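Local coordinates for aminotransferase (Helicobacter pylori, PDB 2FNU), which catalyses the pyridoxal-phosphate-dependent transamination that makes UDP-4-amino-4,6-dideoxy-N-acetyl-beta-L-altrosamine, the second step in the biosynthesis of pseudaminic acid, a sugar used to modify flagellin, at residues L51-A56 with L206-G211; T57-T62 with G191-N196. All coordinates share one frame; numbering follows the deposited sequence.

Contact 1 of 2, residues L51-A56 with L206-G211; sequences LVFNSA and LFRSHG. With PMP (4'-deoxy-4'-aminopyridoxal-5'-phosphate), chain E.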
# COMPACT_ATOMS: atom_id res chain seq x y z
N LEU B 51 4.94 12.65 -5.66
CA LEU B 51 4.00 12.05 -4.72
C LEU B 51 4.57 10.73 -4.28
O LEU B 51 4.96 9.93 -5.15
CB LEU B 51 2.66 11.73 -5.42
CG LEU B 51 1.74 12.91 -5.70
CD1 LEU B 51 0.59 12.44 -6.60
CD2 LEU B 51 1.21 13.53 -4.41
N VAL B 52 4.61 10.48 -2.98
CA VAL B 52 5.14 9.20 -2.50
C VAL B 52 4.00 8.26 -2.12
O VAL B 52 2.90 8.70 -1.72
CB VAL B 52 6.15 9.37 -1.34
CG1 VAL B 52 7.39 10.12 -1.81
CG2 VAL B 52 5.52 10.13 -0.18
N PHE B 53 4.26 6.95 -2.29
CA PHE B 53 3.25 5.89 -2.20
C PHE B 53 3.81 4.74 -1.39
O PHE B 53 5.03 4.68 -1.17
CB PHE B 53 2.94 5.34 -3.60
CG PHE B 53 2.18 6.28 -4.48
CD1 PHE B 53 0.80 6.18 -4.61
CD2 PHE B 53 2.84 7.29 -5.17
CE1 PHE B 53 0.10 7.06 -5.42
CE2 PHE B 53 2.15 8.18 -5.97
CZ PHE B 53 0.77 8.07 -6.11
N ASN B 54 2.94 3.79 -0.98
CA ASN B 54 3.41 2.67 -0.17
C ASN B 54 4.36 1.73 -0.93
O ASN B 54 5.09 0.96 -0.32
CB ASN B 54 2.23 1.87 0.39
CG ASN B 54 1.54 1.03 -0.65
OD1 ASN B 54 1.80 -0.20 -0.76
ND2 ASN B 54 0.73 1.67 -1.45
N SER B 55 4.27 1.74 -2.25
CA SER B 55 5.13 0.91 -3.10
C SER B 55 5.17 1.52 -4.50
O SER B 55 4.26 2.29 -4.87
CB SER B 55 4.61 -0.53 -3.21
OG SER B 55 3.37 -0.55 -3.90
N ALA B 56 6.17 1.15 -5.32
CA ALA B 56 6.14 1.60 -6.72
C ALA B 56 5.00 0.96 -7.51
O ALA B 56 4.55 1.53 -8.51
CB ALA B 56 7.48 1.38 -7.43
N LEU B 206 -5.36 12.71 -5.16
CA LEU B 206 -6.65 12.27 -4.64
C LEU B 206 -6.79 10.74 -4.70
O LEU B 206 -7.32 10.12 -3.76
CB LEU B 206 -7.79 12.94 -5.41
CG LEU B 206 -7.90 14.44 -5.15
CD1 LEU B 206 -8.69 15.07 -6.26
CD2 LEU B 206 -8.56 14.68 -3.77
N PHE B 207 -6.31 10.14 -5.80
CA PHE B 207 -6.44 8.68 -5.99
C PHE B 207 -5.69 7.92 -4.91
O PHE B 207 -6.09 6.81 -4.52
CB PHE B 207 -5.90 8.32 -7.36
CG PHE B 207 -6.19 6.90 -7.80
CD1 PHE B 207 -5.24 5.88 -7.61
CD2 PHE B 207 -7.38 6.59 -8.48
CE1 PHE B 207 -5.48 4.59 -8.08
CE2 PHE B 207 -7.63 5.31 -8.93
CZ PHE B 207 -6.68 4.30 -8.73
N ARG B 208 -4.59 8.51 -4.43
CA ARG B 208 -3.76 7.92 -3.38
C ARG B 208 -4.47 7.84 -2.02
O ARG B 208 -4.10 7.03 -1.17
CB ARG B 208 -2.47 8.74 -3.25
CG ARG B 208 -1.50 8.24 -2.16
CD ARG B 208 -0.24 9.11 -2.06
NE ARG B 208 -0.60 10.47 -1.63
CZ ARG B 208 0.27 11.47 -1.50
NH1 ARG B 208 1.58 11.28 -1.72
NH2 ARG B 208 -0.17 12.66 -1.10
N SER B 209 -5.46 8.72 -1.81
CA SER B 209 -6.09 8.85 -0.49
C SER B 209 -7.59 9.11 -0.62
O SER B 209 -8.09 10.23 -0.36
CB SER B 209 -5.41 9.95 0.34
OG SER B 209 -5.76 9.86 1.72
N HIS B 210 -8.31 8.07 -1.03
CA HIS B 210 -9.77 8.00 -0.92
C HIS B 210 -10.60 8.92 -1.80
O HIS B 210 -11.84 8.88 -1.70
CB HIS B 210 -10.19 8.20 0.54
CG HIS B 210 -9.49 7.27 1.48
ND1 HIS B 210 -9.64 5.90 1.42
CD2 HIS B 210 -8.62 7.51 2.50
CE1 HIS B 210 -8.89 5.34 2.36
NE2 HIS B 210 -8.26 6.29 3.02
N GLY B 211 -9.96 9.73 -2.64
CA GLY B 211 -10.70 10.73 -3.41
C GLY B 211 -11.14 11.90 -2.55
O GLY B 211 -11.89 12.78 -3.01
N1 PMP E . 9.15 -1.88 -11.65
C2 PMP E . 10.42 -2.41 -11.62
C2A PMP E . 11.31 -2.22 -12.83
C3 PMP E . 10.85 -3.09 -10.48
O3 PMP E . 12.12 -3.59 -10.41
C4 PMP E . 9.98 -3.26 -9.37
C4A PMP E . 10.39 -4.06 -8.16
N4A PMP E . 11.27 -5.16 -8.49
C5 PMP E . 8.72 -2.65 -9.41
C6 PMP E . 8.36 -1.92 -10.53
C5A PMP E . 7.75 -2.75 -8.24
O4P PMP E . 8.22 -1.87 -7.24
P PMP E . 7.77 -2.08 -5.70
O1P PMP E . 8.57 -3.27 -5.20
O2P PMP E . 8.21 -0.83 -5.00
O3P PMP E . 6.28 -2.28 -5.65
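Leu-51 lays its CD2 methyl over one face of the Arg-208 guanidinium, 3.5 Å from NH1 of Arg-208. CZ and NH2 also lie close to this methyl. Val-52 adds the polar grip. Its CB points away from segment 206-211, but its carbonyl O accepts a hydrogen bond of 2.9 Å from Arg-208 NH1. The bond is moderately bent, 154° at the hydrogen. The donor lies in the carbonyl plane, on a lone pair, while the oxygen is tilted a little from the guanidinium plane. Arg-208 NH1 also makes a salt bridge with Glu-38 OE1, and the same carboxylate oxygen accepts from Val-52 N. Phe-53 offers a ring face to the aliphatic part of the arginine. Arg-208 CD stands over that face, 4.1 Å from the Phe-53 ring centroid, in a CH-pi contact. Arg-208 CB comes to 3.8 Å from Phe-53 CE1. The arginine chain is extended as far as CD. Its bend at chi3 (64°) lifts the guanidinium away from the ring, still over its face, to Val-52 O. The planes are 55° apart and the group stands high above the ring, so any cation-pi attraction is weak at most.

Beyond the strand, Ser-55 is the N-cap of helix 56-66, with its OG bonded to Ser-58 N. Ser-55 OG also bonds Asn-228 O of the second subunit. The helix gives its first backbone N-H to the cofactor phosphate, Ala-56 N to PMP O2P at 2.9 Å. The arginine end is shared between a carboxylate and a main-chain carbonyl, with its methylenes on an aromatic face. Its positive charge is probably largely balanced by Glu-38, which makes the group a tie between strand 49-53, helix 32-45 and helix 198-208.

Contact 2 of 2, residues T57-T62 with G191-N196; sequences TSALLT and GAVVTN. With PMP (4'-deoxy-4'-aminopyridoxal-5'-phosphate), chain E.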
# COMPACT_ATOMS: atom_id res chain seq x y z
N THR B 57 4.57 -0.24 -7.10
CA THR B 57 3.45 -0.89 -7.79
C THR B 57 2.17 -0.07 -7.60
O THR B 57 1.40 0.11 -8.55
CB THR B 57 3.28 -2.33 -7.31
OG1 THR B 57 4.52 -3.01 -7.49
CG2 THR B 57 2.23 -3.06 -8.11
N SER B 58 1.98 0.48 -6.41
CA SER B 58 0.86 1.41 -6.16
C SER B 58 0.98 2.68 -6.99
O SER B 58 -0.02 3.19 -7.53
CB SER B 58 0.73 1.75 -4.67
OG SER B 58 0.37 0.61 -3.92
N ALA B 59 2.21 3.20 -7.06
CA ALA B 59 2.52 4.35 -7.90
C ALA B 59 2.18 4.07 -9.37
O ALA B 59 1.55 4.91 -10.05
CB ALA B 59 3.97 4.74 -7.74
N LEU B 60 2.58 2.89 -9.87
CA LEU B 60 2.32 2.54 -11.26
C LEU B 60 0.81 2.47 -11.53
O LEU B 60 0.33 3.01 -12.54
CB LEU B 60 2.98 1.20 -11.63
CG LEU B 60 4.48 1.20 -11.87
CD1 LEU B 60 5.04 -0.21 -11.85
CD2 LEU B 60 4.83 1.88 -13.18
N LEU B 61 0.06 1.82 -10.64
CA LEU B 61 -1.38 1.73 -10.84
C LEU B 61 -1.98 3.14 -10.86
O LEU B 61 -2.82 3.46 -11.71
CB LEU B 61 -2.05 0.95 -9.71
CG LEU B 61 -3.58 0.90 -9.78
CD1 LEU B 61 -4.03 0.07 -10.99
CD2 LEU B 61 -4.18 0.33 -8.49
N THR B 62 -1.56 3.97 -9.92
CA THR B 62 -2.09 5.33 -9.84
C THR B 62 -1.79 6.13 -11.11
O THR B 62 -2.66 6.84 -11.63
CB THR B 62 -1.52 6.04 -8.60
OG1 THR B 62 -1.92 5.29 -7.45
CG2 THR B 62 -2.05 7.48 -8.48
N GLY B 191 7.30 4.01 -2.98
CA GLY B 191 7.55 4.43 -4.36
C GLY B 191 7.16 5.87 -4.54
O GLY B 191 6.70 6.54 -3.61
N ALA B 192 7.33 6.37 -5.76
CA ALA B 192 6.97 7.77 -6.04
C ALA B 192 6.53 7.86 -7.48
O ALA B 192 7.03 7.12 -8.34
CB ALA B 192 8.14 8.71 -5.83
N VAL B 193 5.61 8.79 -7.76
CA VAL B 193 5.39 9.26 -9.13
C VAL B 193 5.82 10.71 -9.14
O VAL B 193 5.41 11.48 -8.27
CB VAL B 193 3.93 9.20 -9.61
CG1 VAL B 193 3.87 9.60 -11.12
CG2 VAL B 193 3.30 7.83 -9.41
N VAL B 194 6.68 11.05 -10.09
CA VAL B 194 7.05 12.47 -10.30
C VAL B 194 6.56 12.90 -11.68
O VAL B 194 6.43 12.09 -12.61
CB VAL B 194 8.56 12.75 -10.12
CG1 VAL B 194 9.00 12.28 -8.72
CG2 VAL B 194 9.38 12.07 -11.21
N THR B 195 6.23 14.18 -11.79
CA THR B 195 5.68 14.70 -13.04
C THR B 195 5.84 16.21 -13.10
O THR B 195 5.95 16.83 -12.05
CB THR B 195 4.17 14.33 -13.21
OG1 THR B 195 3.70 14.77 -14.49
CG2 THR B 195 3.28 14.93 -12.12
N ASN B 196 5.85 16.77 -14.31
CA ASN B 196 5.77 18.23 -14.50
C ASN B 196 4.35 18.67 -14.90
O ASN B 196 4.14 19.84 -15.21
CB ASN B 196 6.80 18.71 -15.52
CG ASN B 196 8.24 18.51 -15.03
OD1 ASN B 196 8.51 18.62 -13.83
ND2 ASN B 196 9.17 18.22 -15.96
N1 PMP E . 9.15 -1.88 -11.65
C2 PMP E . 10.42 -2.41 -11.62
C2A PMP E . 11.31 -2.22 -12.83
C3 PMP E . 10.85 -3.09 -10.48
O3 PMP E . 12.12 -3.59 -10.41
C4 PMP E . 9.98 -3.26 -9.37
C4A PMP E . 10.39 -4.06 -8.16
N4A PMP E . 11.27 -5.16 -8.49
C5 PMP E . 8.72 -2.65 -9.41
C6 PMP E . 8.36 -1.92 -10.53
C5A PMP E . 7.75 -2.75 -8.24
O4P PMP E . 8.22 -1.87 -7.24
P PMP E . 7.77 -2.08 -5.70
O1P PMP E . 8.57 -3.27 -5.20
O2P PMP E . 8.21 -0.83 -5.00
O3P PMP E . 6.28 -2.28 -5.65
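Ala-59 CB meets Val-193 CG2 at 3.6 Å, and this methyl pair is the heart of the contact. The same Val-193 methyl lies 3.5 Å from Ala-59 O. Ala-59 CB also approaches the main chain of the strand, 3.9 Å from Ala-192 O. No hydrogen bond joins the two segments. Val-193 has CG1 anti to the backbone N (chi1 -175°), which leaves CG2 as the branch that faces the helix. The small alanine brings the helix backbone near the strand: the CA atoms of Ala-59 and Val-193 are 5.8 Å apart.

The first turn of the helix binds the cofactor phosphate. Thr-57 grips PMP O3P twice, from its backbone N at 3.0 Å and from its OG1 at 2.6 Å. Leu-60 CD1 lies 4.0 Å from PMP C6. Thr-62 OG1 donates back to Ser-58 O, which also accepts from Thr-62 N.

Helix 56-66 thus packs on the sheet with its N-terminal end at the phosphate, the usual phosphate-binding arrangement of this enzyme class. Strand 191-195 runs between strands 49-53 and 174-178. Met-204 of helix 198-208 touches Thr-62 and Val-193, and Met-90 of helix 86-93 touches Thr-57 and Leu-60.

How the contacts relate
The centres of contacts 1 and 2 lie about 8 Å apart. Strand 49-53 leads through a two-residue turn into helix 56-66, and strand 191-195 is followed by helix 198-208. Along the chain, the segments of contact 2 fall between those of contact 1. The two strands are antiparallel neighbours in the seven-stranded mixed sheet of the fold type I (aspartate aminotransferase) PLP enzymes. Backbone hydrogen bonds pair Leu-51 with Val-193 and Phe-53 with Gly-191. Phe-53 and Phe-207 of contact 1 pack against Thr-62 of contact 2. Both contacts reach PMP and the second subunit, so this corner of the sheet links the cofactor phosphate site to the dimer interface.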